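Local coordinates for ribokinase (Cryptococcus neoformans var. grubii serotype A, PDB 6CW5), which probably phosphorylates D-ribose at O-5, using ATP and a divalent cation, most likely magnesium, to give D-ribose 5-phosphate, at residues 15-20 with 64-69; 21-26 with 76-81; 25-30 with 103-108; 70-75 with 91-96. All coordinates share one frame; numbering follows the deposited sequence. Where two conformers were deposited one is given.

Interaction 1. Residues 15-20 with 64-69; sequences CLVRGS and GQVELD
In the large central sheet of the PfkB-family (ribokinase) fold, strand 15-18 runs parallel to strand 66-73, and C15, L16, V17 and R18 pair with V66, E67, L68 and D69. The backbone bonds follow the parallel pattern, in which alternate residues of one strand bridge two residues of the other: V17 N donates to E67 O and V17 O accepts from D69 N, each at 2.8 Å. On the face of C15 and V17 the contact is a helix-covered hydrocarbon layer, packed beneath helix 51-61. There V17 splits its branches, CG2 meeting V66 CG2 at 3.6 Å and CG1 meeting L68 CD1 at 3.7 Å. On the other face L16 CD1 rests on D69 CB at 3.8 Å, and D69 OD2 is hydrogen-bonded to Y155 of helix 149-161. R18 starts with CG anti to the backbone N (chi1 171°), bends at chi2, and carries its guanidinium past the D69 carboxylate, the two planes 27° apart, while NH2 binds S151. Where the strand gives out, D69 O takes two donors: G19 N at 3.2 Å, almost in line with the carbonyl, and R18 NH1, also at 3.2 Å, from 39° above the carbonyl plane.

Interaction 2. Residues 21-26 with 76-81; sequences VNIDEF and GIWVKE
V21 and I23 meet the start of helix 77-85 by apolar packing, without a hydrogen bond across the contact, an example of a strand and the residue just before it packing on a helix. V21 and V79 reach toward each other tip to tip, and their CG1 methyls touch at 3.6 Å. In both valines CG1 is anti to the backbone N (chi1 179° in V21), the position from which these matching branches meet. I23 and W78 are set differently: the isoleucine passes obliquely across the indole. Its CD1 comes within 4.0 Å of W78 NE1, and its CG1 lies 4.1 Å from W78 CZ2. The indole begins from the sterically tight position between backbone N and carbonyl carbon (chi1 65°), and V79 CG2 sits over the centre of one ring face, 3.4 Å above the plane. I23 CD1 also approaches G76 CA, at 4.4 Å. G76 is the N-cap residue, and its carbonyl oxygen accepts from both V79 N and K80 N, fixing the first turn that presents W78 and V79. N22, I23 and D24 are predicted to bind substrate, and N22 and D24 hold a glycerol here, so the packing probably backs the strand that lines the sugar pocket. Strand 43-49 flanks the contact, with A48 against both W78 and V79, while L93 of strand 93-96 packs on V21 and T101 touches I23.

Interaction 3. Residues 25-30 with 103-108; sequences EFFHLP and RAVIQS
E25 and R103 form the salt bridge of this parallel strand pair, which belongs to the small four-stranded sheet of the ribokinase fold. R103 NH2 donates to E25 OE1 at 2.7 Å; the oxygen lies in the guanidinium plane and is met on its syn side, although the carboxylate and guanidinium planes are 62° apart. Backbone hydrogen bonds continue the pairing, with E25 N to A104 O at 2.9 Å and F27 N to I106 O at 2.8 Å, and L29 N reaching S108 O. Among the apolar contacts is a CH-pi interaction: I106 CD1 stands over one face of the F26 ring, 3.9 Å from its centroid, the two side chains lying side by side and pointing the same way. On the opposite face of the sheet F27 CE2 meets V105 CG1 at 3.9 Å. Farther along the pair, L29 CD1 meets Q107 CG at 3.7 Å. One water joins H28 ND1, at 2.7 Å, to S108 OG, at 3.0 Å, lying in the plane of the imidazole, whose NE2 is bonded to T45. Strand 43-49 flanks strand 22-29, and strand 115-119 flanks strand 102-109; F26 also touches T277, a predicted potassium-site residue.

Interaction 4. Residues 70-75 with 91-96; sequences GAIGDD and DKLKIV
Residues 70-73 of strand 66-73 run parallel to strand 93-96, the local axes 33° apart, and I72 joins them through I72 N to K94 O and V96 N to I72 O, both 2.8 Å. At the start of the pair G70 N donates to K92 O and K94 N to G70 O. The lysine side chain folds back over this end: bent at chi3 and chi4 (-77° and -70°), it brings NZ to 2.8 Å from K92 O, with a weak further bond to G70 O. NZ and G70 N approach K92 O from opposite faces of its carbonyl plane, and the ammonium also forms a salt bridge with D69, whose carboxylate would be expected to balance its charge. The contacts among I72, L93 and I95 are hydrocarbon. I72 and I95 lie side by side, pointing the same way, with CG1 to CG1 at 4.0 Å, whereas I72 crosses L93 at about a right angle, its CG2 4.1 Å from L93 CD1. On the other face A71 CB touches V96 CG2 at 3.8 Å. A water accepts from D74 N at 2.7 Å and donates to V96 O. This is the strand pair of a beta-alpha-beta crossover: strand 93-96 is the outermost of its sheet within the chain, and the connecting helix 77-85 packs on the I72 face, with K80 against I72 and L93, and I77 against I95.

From the N terminus, strand 15-18 lies in the large sheet, and strand 66-73 closes interaction 1 after an excursion through strands 22-29 and 43-49 and helix 51-61. Interaction 2 crosses it: 21-26 leaves before that loop closes and meets helix 77-85 beyond it. Interaction 4 follows interaction 1 in series, extends the same sheet by one strand, and crosses interaction 2. Interaction 3, starting from E25 and F26 shared with interaction 2, closes the longest loop, nests interaction 4 inside it and crosses interaction 1. Interactions 1 and 4 thus join the three strands at one side of the large sheet, interaction 3 the two central strands of the small sheet, and interaction 2 ties the two together.

Interaction 1. Residues 15-20 with 64-69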
loop_
_atom_site.group_PDB
_atom_site.type_symbol
_atom_site.label_atom_id
_atom_site.label_comp_id
_atom_site.label_asym_id
_atom_site.label_seq_id
_atom_site.Cartn_x
_atom_site.Cartn_y
_atom_site.Cartn_z
ATOM N N CYS A 15 5.218 5.585 20.180
ATOM C CA CYS A 15 5.662 5.594 18.794
ATOM C C CYS A 15 5.336 4.275 18.120
ATOM O O CYS A 15 5.618 3.206 18.664
ATOM C CB CYS A 15 7.165 5.839 18.709
ATOM S SG CYS A 15 7.772 5.926 17.018
ATOM N N LEU A 16 4.780 4.346 16.922
ATOM C CA LEU A 16 4.666 3.170 16.076
ATOM C C LEU A 16 5.731 3.272 14.998
ATOM O O LEU A 16 5.831 4.314 14.323
ATOM C CB LEU A 16 3.286 3.078 15.430
ATOM C CG LEU A 16 3.087 1.930 14.437
ATOM C CD1 LEU A 16 3.158 0.553 15.104
ATOM C CD2 LEU A 16 1.725 2.152 13.788
ATOM N N VAL A 17 6.555 2.240 14.886
ATOM C CA VAL A 17 7.498 2.097 13.773
ATOM C C VAL A 17 6.878 1.132 12.784
ATOM O O VAL A 17 6.683 -0.048 13.089
ATOM C CB VAL A 17 8.876 1.596 14.235
ATOM C CG1 VAL A 17 9.859 1.529 13.038
ATOM C CG2 VAL A 17 9.427 2.486 15.364
ATOM N N ARG A 18 6.556 1.617 11.590
ATOM C CA ARG A 18 6.084 0.742 10.528
ATOM C C ARG A 18 7.281 0.564 9.605
ATOM O O ARG A 18 7.673 1.505 8.900
ATOM C CB ARG A 18 4.885 1.337 9.800
ATOM C CG ARG A 18 4.466 0.581 8.537
ATOM C CD ARG A 18 3.981 -0.848 8.790
ATOM N NE ARG A 18 3.721 -1.508 7.504
ATOM C CZ ARG A 18 4.474 -2.486 7.006
ATOM N NH1 ARG A 18 5.474 -3.000 7.721
ATOM N NH2 ARG A 18 4.198 -2.976 5.800
ATOM N N GLY A 19 7.910 -0.606 9.647
ATOM C CA GLY A 19 9.159 -0.709 8.907
ATOM C C GLY A 19 9.736 -2.105 8.938
ATOM O O GLY A 19 9.066 -3.076 9.272
ATOM N N SER A 20 10.998 -2.179 8.581
ATOM C CA SER A 20 11.641 -3.435 8.216
ATOM C C SER A 20 12.403 -4.052 9.375
ATOM O O SER A 20 12.851 -3.360 10.293
ATOM C CB SER A 20 12.620 -3.155 7.071
ATOM O OG SER A 20 13.544 -2.153 7.488
ATOM N N GLY A 64 11.738 5.626 25.207
ATOM C CA GLY A 64 10.408 5.828 24.658
ATOM C C GLY A 64 9.614 4.536 24.541
ATOM O O GLY A 64 10.173 3.462 24.356
ATOM N N GLN A 65 8.294 4.653 24.672
ATOM C CA GLN A 65 7.400 3.528 24.423
ATOM C C GLN A 65 7.262 3.362 22.927
ATOM O O GLN A 65 6.892 4.317 22.238
ATOM C CB GLN A 65 6.024 3.774 25.030
ATOM C CG GLN A 65 6.026 3.911 26.522
ATOM C CD GLN A 65 5.952 2.566 27.174
ATOM O OE1 GLN A 65 4.862 2.084 27.483
ATOM N NE2 GLN A 65 7.105 1.925 27.359
ATOM N N VAL A 66 7.565 2.169 22.409
ATOM C CA VAL A 66 7.580 1.999 20.963
ATOM C C VAL A 66 7.090 0.604 20.629
ATOM O O VAL A 66 7.292 -0.351 21.392
ATOM C CB VAL A 66 8.993 2.262 20.381
ATOM C CG1 VAL A 66 10.042 1.327 21.041
ATOM C CG2 VAL A 66 8.976 2.140 18.881
ATOM N N GLU A 67 6.389 0.508 19.508
ATOM C CA GLU A 67 5.884 -0.743 18.942
ATOM C C GLU A 67 6.353 -0.846 17.500
ATOM O O GLU A 67 6.380 0.161 16.798
ATOM C CB GLU A 67 4.349 -0.801 18.943
ATOM C CG GLU A 67 3.685 -0.721 20.305
ATOM C CD GLU A 67 3.405 -2.077 20.918
ATOM O OE1 GLU A 67 3.322 -3.096 20.186
ATOM O OE2 GLU A 67 3.268 -2.115 22.156
ATOM N N LEU A 68 6.691 -2.056 17.047
ATOM C CA LEU A 68 7.125 -2.284 15.669
ATOM C C LEU A 68 6.067 -3.085 14.913
ATOM O O LEU A 68 5.551 -4.091 15.430
ATOM C CB LEU A 68 8.476 -3.009 15.639
ATOM C CG LEU A 68 9.010 -3.357 14.244
ATOM C CD1 LEU A 68 9.302 -2.094 13.431
ATOM C CD2 LEU A 68 10.277 -4.239 14.357
ATOM N N ASP A 69 5.679 -2.588 13.731
ATOM C CA ASP A 69 4.675 -3.228 12.882
ATOM C C ASP A 69 5.393 -3.678 11.605
ATOM O O ASP A 69 5.927 -2.851 10.868
ATOM C CB ASP A 69 3.538 -2.234 12.587
ATOM C CG ASP A 69 2.443 -2.804 11.709
ATOM O OD1 ASP A 69 2.679 -3.753 10.944
ATOM O OD2 ASP A 69 1.346 -2.241 11.735
#

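Interaction 2. Residues 21-26 with 76-81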
loop_
_atom_site.group_PDB
_atom_site.type_symbol
_atom_site.label_atom_id
_atom_site.label_comp_id
_atom_site.label_asym_id
_atom_site.label_seq_id
_atom_site.Cartn_x
_atom_site.Cartn_y
_atom_site.Cartn_z
ATOM N N VAL A 21 12.621 -5.370 9.262
ATOM C CA VAL A 21 13.550 -6.131 10.084
ATOM C C VAL A 21 14.461 -6.886 9.136
ATOM O O VAL A 21 13.975 -7.580 8.239
ATOM C CB VAL A 21 12.817 -7.116 11.005
ATOM C CG1 VAL A 21 13.811 -7.924 11.860
ATOM C CG2 VAL A 21 11.827 -6.347 11.878
ATOM N N ASN A 22 15.775 -6.743 9.324
ATOM C CA ASN A 22 16.755 -7.422 8.489
ATOM C C ASN A 22 17.688 -8.246 9.352
ATOM O O ASN A 22 18.027 -7.868 10.479
ATOM C CB ASN A 22 17.638 -6.448 7.698
ATOM C CG ASN A 22 16.875 -5.702 6.624
ATOM O OD1 ASN A 22 15.897 -6.194 6.081
ATOM N ND2 ASN A 22 17.360 -4.541 6.290
ATOM N N ILE A 23 18.113 -9.368 8.799
ATOM C CA ILE A 23 19.322 -10.032 9.280
ATOM C C ILE A 23 20.457 -9.453 8.448
ATOM O O ILE A 23 20.484 -9.635 7.232
ATOM C CB ILE A 23 19.224 -11.552 9.152
ATOM C CG1 ILE A 23 18.078 -12.042 10.038
ATOM C CG2 ILE A 23 20.560 -12.202 9.548
ATOM C CD1 ILE A 23 17.775 -13.539 9.896
ATOM N N ASP A 24 21.375 -8.726 9.100
ATOM C CA ASP A 24 22.497 -8.093 8.426
ATOM C C ASP A 24 23.633 -9.096 8.342
ATOM O O ASP A 24 24.021 -9.677 9.353
ATOM C CB ASP A 24 22.988 -6.864 9.193
ATOM C CG ASP A 24 22.017 -5.677 9.110
ATOM O OD1 ASP A 24 21.002 -5.770 8.390
ATOM O OD2 ASP A 24 22.313 -4.659 9.761
ATOM N N GLU A 25 24.190 -9.263 7.151
ATOM C CA GLU A 25 25.376 -10.087 6.977
ATOM C C GLU A 25 26.505 -9.167 6.548
ATOM O O GLU A 25 26.471 -8.621 5.438
ATOM C CB GLU A 25 25.114 -11.166 5.948
ATOM C CG GLU A 25 24.172 -12.227 6.455
ATOM C CD GLU A 25 23.999 -13.328 5.440
ATOM O OE1 GLU A 25 23.429 -13.051 4.377
ATOM O OE2 GLU A 25 24.468 -14.458 5.696
ATOM N N PHE A 26 27.481 -8.973 7.444
ATOM C CA PHE A 26 28.655 -8.157 7.151
ATOM C C PHE A 26 29.758 -9.057 6.604
ATOM O O PHE A 26 30.341 -9.841 7.353
ATOM C CB PHE A 26 29.161 -7.448 8.398
ATOM C CG PHE A 26 28.216 -6.414 8.921
ATOM C CD1 PHE A 26 28.334 -5.092 8.517
ATOM C CD2 PHE A 26 27.204 -6.765 9.807
ATOM C CE1 PHE A 26 27.451 -4.129 8.991
ATOM C CE2 PHE A 26 26.313 -5.802 10.290
ATOM C CZ PHE A 26 26.440 -4.491 9.879
ATOM N N GLY A 76 13.976 -15.323 11.843
ATOM C CA GLY A 76 14.236 -14.058 12.488
ATOM C C GLY A 76 13.696 -13.954 13.889
ATOM O O GLY A 76 13.766 -12.860 14.481
ATOM N N ILE A 77 13.167 -15.028 14.461
ATOM C CA ILE A 77 12.574 -14.936 15.792
ATOM C C ILE A 77 13.591 -14.430 16.812
ATOM O O ILE A 77 13.234 -13.683 17.730
ATOM C CB ILE A 77 11.966 -16.297 16.183
ATOM C CG1 ILE A 77 10.682 -16.527 15.382
ATOM C CG2 ILE A 77 11.684 -16.371 17.678
ATOM C CD1 ILE A 77 10.240 -18.001 15.352
ATOM N N TRP A 78 14.876 -14.761 16.634
ATOM C CA TRP A 78 15.889 -14.273 17.568
ATOM C C TRP A 78 16.004 -12.749 17.538
ATOM O O TRP A 78 16.353 -12.133 18.554
ATOM C CB TRP A 78 17.243 -14.942 17.278
ATOM C CG TRP A 78 17.830 -14.593 15.924
ATOM C CD1 TRP A 78 17.577 -15.210 14.740
ATOM C CD2 TRP A 78 18.770 -13.548 15.639
ATOM N NE1 TRP A 78 18.302 -14.617 13.731
ATOM C CE2 TRP A 78 19.045 -13.596 14.260
ATOM C CE3 TRP A 78 19.416 -12.584 16.418
ATOM C CZ2 TRP A 78 19.934 -12.710 13.638
ATOM C CZ3 TRP A 78 20.307 -11.712 15.798
ATOM C CH2 TRP A 78 20.556 -11.788 14.428
ATOM N N VAL A 79 15.692 -12.120 16.405
ATOM C CA VAL A 79 15.649 -10.658 16.354
ATOM C C VAL A 79 14.406 -10.141 17.067
ATOM O O VAL A 79 14.461 -9.150 17.803
ATOM C CB VAL A 79 15.695 -10.166 14.899
ATOM C CG1 VAL A 79 15.730 -8.624 14.848
ATOM C CG2 VAL A 79 16.899 -10.782 14.157
ATOM N N LYS A 80 13.261 -10.794 16.847
ATOM C CA LYS A 80 12.051 -10.442 17.590
ATOM C C LYS A 80 12.291 -10.540 19.095
ATOM O O LYS A 80 11.821 -9.694 19.869
ATOM C CB LYS A 80 10.897 -11.355 17.163
ATOM C CG LYS A 80 9.532 -11.026 17.803
ATOM C CD LYS A 80 8.406 -11.844 17.171
ATOM C CE LYS A 80 7.110 -11.773 18.006
ATOM N NZ LYS A 80 7.228 -12.460 19.297
ATOM N N GLU A 81 13.038 -11.551 19.528
ATOM C CA GLU A 81 13.294 -11.712 20.960
ATOM C C GLU A 81 14.237 -10.637 21.490
ATOM O O GLU A 81 14.101 -10.214 22.643
ATOM C CB GLU A 81 13.854 -13.107 21.223
ATOM C CG GLU A 81 12.899 -14.178 20.770
ATOM C CD GLU A 81 13.417 -15.566 21.017
ATOM O OE1 GLU A 81 14.649 -15.764 20.969
ATOM O OE2 GLU A 81 12.580 -16.457 21.273
#

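Interaction 3. Residues 25-30 with 103-108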
loop_
_atom_site.group_PDB
_atom_site.type_symbol
_atom_site.label_atom_id
_atom_site.label_comp_id
_atom_site.label_asym_id
_atom_site.label_seq_id
_atom_site.Cartn_x
_atom_site.Cartn_y
_atom_site.Cartn_z
ATOM N N GLU A 25 24.190 -9.263 7.151
ATOM C CA GLU A 25 25.376 -10.087 6.977
ATOM C C GLU A 25 26.505 -9.167 6.548
ATOM O O GLU A 25 26.471 -8.621 5.438
ATOM C CB GLU A 25 25.114 -11.166 5.948
ATOM C CG GLU A 25 24.172 -12.227 6.455
ATOM C CD GLU A 25 23.999 -13.328 5.440
ATOM O OE1 GLU A 25 23.429 -13.051 4.377
ATOM O OE2 GLU A 25 24.468 -14.458 5.696
ATOM N N PHE A 26 27.481 -8.973 7.444
ATOM C CA PHE A 26 28.655 -8.157 7.151
ATOM C C PHE A 26 29.758 -9.057 6.604
ATOM O O PHE A 26 30.341 -9.841 7.353
ATOM C CB PHE A 26 29.161 -7.448 8.398
ATOM C CG PHE A 26 28.216 -6.414 8.921
ATOM C CD1 PHE A 26 28.334 -5.092 8.517
ATOM C CD2 PHE A 26 27.204 -6.765 9.807
ATOM C CE1 PHE A 26 27.451 -4.129 8.991
ATOM C CE2 PHE A 26 26.313 -5.802 10.290
ATOM C CZ PHE A 26 26.440 -4.491 9.879
ATOM N N PHE A 27 30.071 -8.885 5.322
ATOM C CA PHE A 27 31.192 -9.554 4.669
ATOM C C PHE A 27 32.399 -8.618 4.679
ATOM O O PHE A 27 32.394 -7.575 4.012
ATOM C CB PHE A 27 30.794 -9.936 3.250
ATOM C CG PHE A 27 29.796 -11.041 3.182
ATOM C CD1 PHE A 27 30.210 -12.359 3.075
ATOM C CD2 PHE A 27 28.434 -10.769 3.197
ATOM C CE1 PHE A 27 29.262 -13.399 3.017
ATOM C CE2 PHE A 27 27.491 -11.781 3.134
ATOM C CZ PHE A 27 27.889 -13.101 3.037
ATOM N N HIS A 28 33.432 -8.982 5.428
ATOM C CA HIS A 28 34.608 -8.128 5.518
ATOM C C HIS A 28 35.491 -8.317 4.289
ATOM O O HIS A 28 35.885 -9.443 3.955
ATOM C CB HIS A 28 35.344 -8.427 6.825
ATOM C CG HIS A 28 34.445 -8.307 8.017
ATOM N ND1 HIS A 28 34.183 -7.103 8.634
ATOM C CD2 HIS A 28 33.683 -9.230 8.654
ATOM C CE1 HIS A 28 33.323 -7.292 9.618
ATOM N NE2 HIS A 28 33.007 -8.576 9.653
ATOM N N LEU A 29 35.830 -7.210 3.632
ATOM C CA LEU A 29 36.488 -7.253 2.332
ATOM C C LEU A 29 37.573 -6.188 2.232
ATOM O O LEU A 29 37.496 -5.161 2.909
ATOM C CB LEU A 29 35.448 -7.031 1.225
ATOM C CG LEU A 29 34.528 -8.224 0.965
ATOM C CD1 LEU A 29 33.232 -7.712 0.347
ATOM C CD2 LEU A 29 35.206 -9.185 0.039
ATOM N N PRO A 30 38.598 -6.405 1.401
ATOM C CA PRO A 30 39.606 -5.351 1.236
ATOM C C PRO A 30 39.077 -4.141 0.500
ATOM O O PRO A 30 39.614 -3.041 0.692
ATOM C CB PRO A 30 40.733 -6.044 0.452
ATOM C CG PRO A 30 40.053 -7.166 -0.259
ATOM C CD PRO A 30 38.921 -7.613 0.619
ATOM N N ARG A 103 16.934 -9.508 4.408
ATOM C CA ARG A 103 18.377 -9.589 4.581
ATOM C C ARG A 103 19.036 -8.341 4.028
ATOM O O ARG A 103 18.577 -7.777 3.024
ATOM C CB ARG A 103 18.936 -10.831 3.878
ATOM C CG ARG A 103 18.381 -12.132 4.458
ATOM C CD ARG A 103 18.665 -13.270 3.551
ATOM N NE ARG A 103 20.104 -13.422 3.391
ATOM C CZ ARG A 103 20.656 -14.201 2.480
ATOM N NH1 ARG A 103 19.880 -14.909 1.666
ATOM N NH2 ARG A 103 21.977 -14.276 2.391
ATOM N N ALA A 104 20.089 -7.882 4.705
ATOM C CA ALA A 104 20.986 -6.882 4.126
ATOM C C ALA A 104 22.328 -7.547 3.926
ATOM O O ALA A 104 22.942 -8.000 4.893
ATOM C CB ALA A 104 21.140 -5.642 5.007
ATOM N N VAL A 105 22.784 -7.617 2.681
ATOM C CA VAL A 105 24.100 -8.174 2.405
ATOM C C VAL A 105 25.048 -6.988 2.346
ATOM O O VAL A 105 24.976 -6.189 1.410
ATOM C CB VAL A 105 24.115 -8.985 1.105
ATOM C CG1 VAL A 105 25.522 -9.448 0.773
ATOM C CG2 VAL A 105 23.195 -10.178 1.240
ATOM N N ILE A 106 25.919 -6.858 3.351
ATOM C CA ILE A 106 26.739 -5.660 3.540
ATOM C C ILE A 106 28.186 -5.998 3.240
ATOM O O ILE A 106 28.783 -6.874 3.881
ATOM C CB ILE A 106 26.595 -5.089 4.959
ATOM C CG1 ILE A 106 25.095 -4.908 5.281
ATOM C CG2 ILE A 106 27.381 -3.769 5.080
ATOM C CD1 ILE A 106 24.800 -4.274 6.622
ATOM N N GLN A 107 28.751 -5.315 2.255
ATOM C CA GLN A 107 30.177 -5.395 2.000
ATOM C C GLN A 107 30.828 -4.348 2.890
ATOM O O GLN A 107 30.582 -3.153 2.723
ATOM C CB GLN A 107 30.493 -5.138 0.528
ATOM C CG GLN A 107 29.951 -6.167 -0.439
ATOM C CD GLN A 107 30.224 -5.753 -1.869
ATOM O OE1 GLN A 107 31.361 -5.798 -2.338
ATOM N NE2 GLN A 107 29.176 -5.335 -2.565
ATOM N N SER A 108 31.620 -4.803 3.852
ATOM C CA SER A 108 32.319 -3.930 4.787
ATOM C C SER A 108 33.756 -3.806 4.299
ATOM O O SER A 108 34.590 -4.674 4.559
ATOM C CB SER A 108 32.255 -4.486 6.206
ATOM O OG SER A 108 32.956 -3.627 7.090
HETATM O O HOH W 1 35.560 -4.979 7.632
#

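Interaction 4. Residues 70-75 with 91-96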
loop_
_atom_site.group_PDB
_atom_site.type_symbol
_atom_site.label_atom_id
_atom_site.label_comp_id
_atom_site.label_asym_id
_atom_site.label_seq_id
_atom_site.Cartn_x
_atom_site.Cartn_y
_atom_site.Cartn_z
ATOM N N GLY A 70 5.412 -4.983 11.341
ATOM C CA GLY A 70 6.136 -5.476 10.177
ATOM C C GLY A 70 6.099 -6.990 10.168
ATOM O O GLY A 70 5.173 -7.579 10.725
ATOM N N ALA A 71 7.089 -7.638 9.556
ATOM C CA ALA A 71 7.023 -9.089 9.464
ATOM C C ALA A 71 8.423 -9.677 9.372
ATOM O O ALA A 71 9.331 -9.081 8.783
ATOM C CB ALA A 71 6.201 -9.532 8.254
ATOM N N ILE A 72 8.568 -10.882 9.916
ATOM C CA ILE A 72 9.797 -11.663 9.808
ATOM C C ILE A 72 9.425 -13.073 9.373
ATOM O O ILE A 72 8.255 -13.464 9.375
ATOM C CB ILE A 72 10.589 -11.718 11.133
ATOM C CG1 ILE A 72 9.702 -12.311 12.241
ATOM C CG2 ILE A 72 11.097 -10.311 11.491
ATOM C CD1 ILE A 72 10.488 -12.710 13.505
ATOM N N GLY A 73 10.456 -13.859 9.036
ATOM C CA GLY A 73 10.266 -15.287 8.924
ATOM C C GLY A 73 10.642 -16.000 10.211
ATOM O O GLY A 73 11.148 -15.381 11.145
ATOM N N ASP A 74 10.388 -17.317 10.231
ATOM C CA ASP A 74 10.806 -18.154 11.356
ATOM C C ASP A 74 12.257 -17.894 11.739
ATOM O O ASP A 74 12.612 -17.925 12.923
ATOM C CB ASP A 74 10.644 -19.636 11.006
ATOM C CG ASP A 74 9.264 -20.170 11.301
ATOM O OD1 ASP A 74 8.375 -19.380 11.671
ATOM O OD2 ASP A 74 9.072 -21.401 11.170
ATOM N N ASP A 75 13.118 -17.661 10.740
ATOM C CA ASP A 75 14.547 -17.546 10.990
ATOM C C ASP A 75 14.923 -16.243 11.675
ATOM O O ASP A 75 16.084 -16.083 12.071
ATOM C CB ASP A 75 15.329 -17.701 9.680
ATOM C CG ASP A 75 14.995 -16.640 8.635
ATOM O OD1 ASP A 75 14.025 -15.849 8.778
ATOM O OD2 ASP A 75 15.748 -16.597 7.634
ATOM N N ASP A 91 3.572 -7.090 19.188
ATOM C CA ASP A 91 2.317 -7.757 18.830
ATOM C C ASP A 91 2.041 -7.677 17.330
ATOM O O ASP A 91 1.396 -8.569 16.771
ATOM C CB ASP A 91 1.134 -7.155 19.578
ATOM C CG ASP A 91 1.116 -7.524 21.040
ATOM O OD1 ASP A 91 2.038 -8.252 21.484
ATOM O OD2 ASP A 91 0.178 -7.072 21.740
ATOM N N LYS A 92 2.502 -6.619 16.672
ATOM C CA LYS A 92 2.264 -6.416 15.247
ATOM C C LYS A 92 3.445 -6.846 14.398
ATOM O O LYS A 92 3.495 -6.502 13.214
ATOM C CB LYS A 92 1.946 -4.947 14.963
ATOM C CG LYS A 92 0.778 -4.394 15.795
ATOM C CD LYS A 92 -0.547 -4.935 15.340
ATOM C CE LYS A 92 -1.697 -4.159 16.001
ATOM N NZ LYS A 92 -1.757 -4.351 17.488
ATOM N N LEU A 93 4.405 -7.571 14.973
ATOM C CA LEU A 93 5.551 -8.094 14.224
ATOM C C LEU A 93 5.202 -9.537 13.873
ATOM O O LEU A 93 5.318 -10.451 14.703
ATOM C CB LEU A 93 6.848 -7.971 15.017
ATOM C CG LEU A 93 8.097 -8.487 14.282
ATOM C CD1 LEU A 93 8.317 -7.713 12.987
ATOM C CD2 LEU A 93 9.320 -8.388 15.160
ATOM N N LYS A 94 4.733 -9.725 12.641
ATOM C CA LYS A 94 4.152 -10.978 12.214
ATOM C C LYS A 94 5.257 -11.956 11.851
ATOM O O LYS A 94 6.283 -11.566 11.296
ATOM C CB LYS A 94 3.231 -10.744 11.014
ATOM C CG LYS A 94 1.974 -9.903 11.402
ATOM C CD LYS A 94 1.338 -9.171 10.225
ATOM C CE LYS A 94 2.111 -7.918 9.812
ATOM N NZ LYS A 94 2.042 -6.782 10.784
ATOM N N ILE A 95 5.026 -13.234 12.154
ATOM C CA ILE A 95 5.935 -14.303 11.763
ATOM C C ILE A 95 5.285 -15.052 10.610
ATOM O O ILE A 95 4.206 -15.643 10.769
ATOM C CB ILE A 95 6.233 -15.240 12.940
ATOM C CG1 ILE A 95 6.863 -14.442 14.093
ATOM C CG2 ILE A 95 7.144 -16.357 12.487
ATOM C CD1 ILE A 95 6.942 -15.227 15.411
ATOM N N VAL A 96 5.948 -15.061 9.465
ATOM C CA VAL A 96 5.352 -15.523 8.217
ATOM C C VAL A 96 5.887 -16.905 7.910
ATOM O O VAL A 96 7.099 -17.081 7.765
ATOM C CB VAL A 96 5.662 -14.566 7.058
ATOM C CG1 VAL A 96 4.938 -15.017 5.806
ATOM C CG2 VAL A 96 5.262 -13.158 7.437
HETATM O O HOH W 2 8.847 -18.687 8.524
#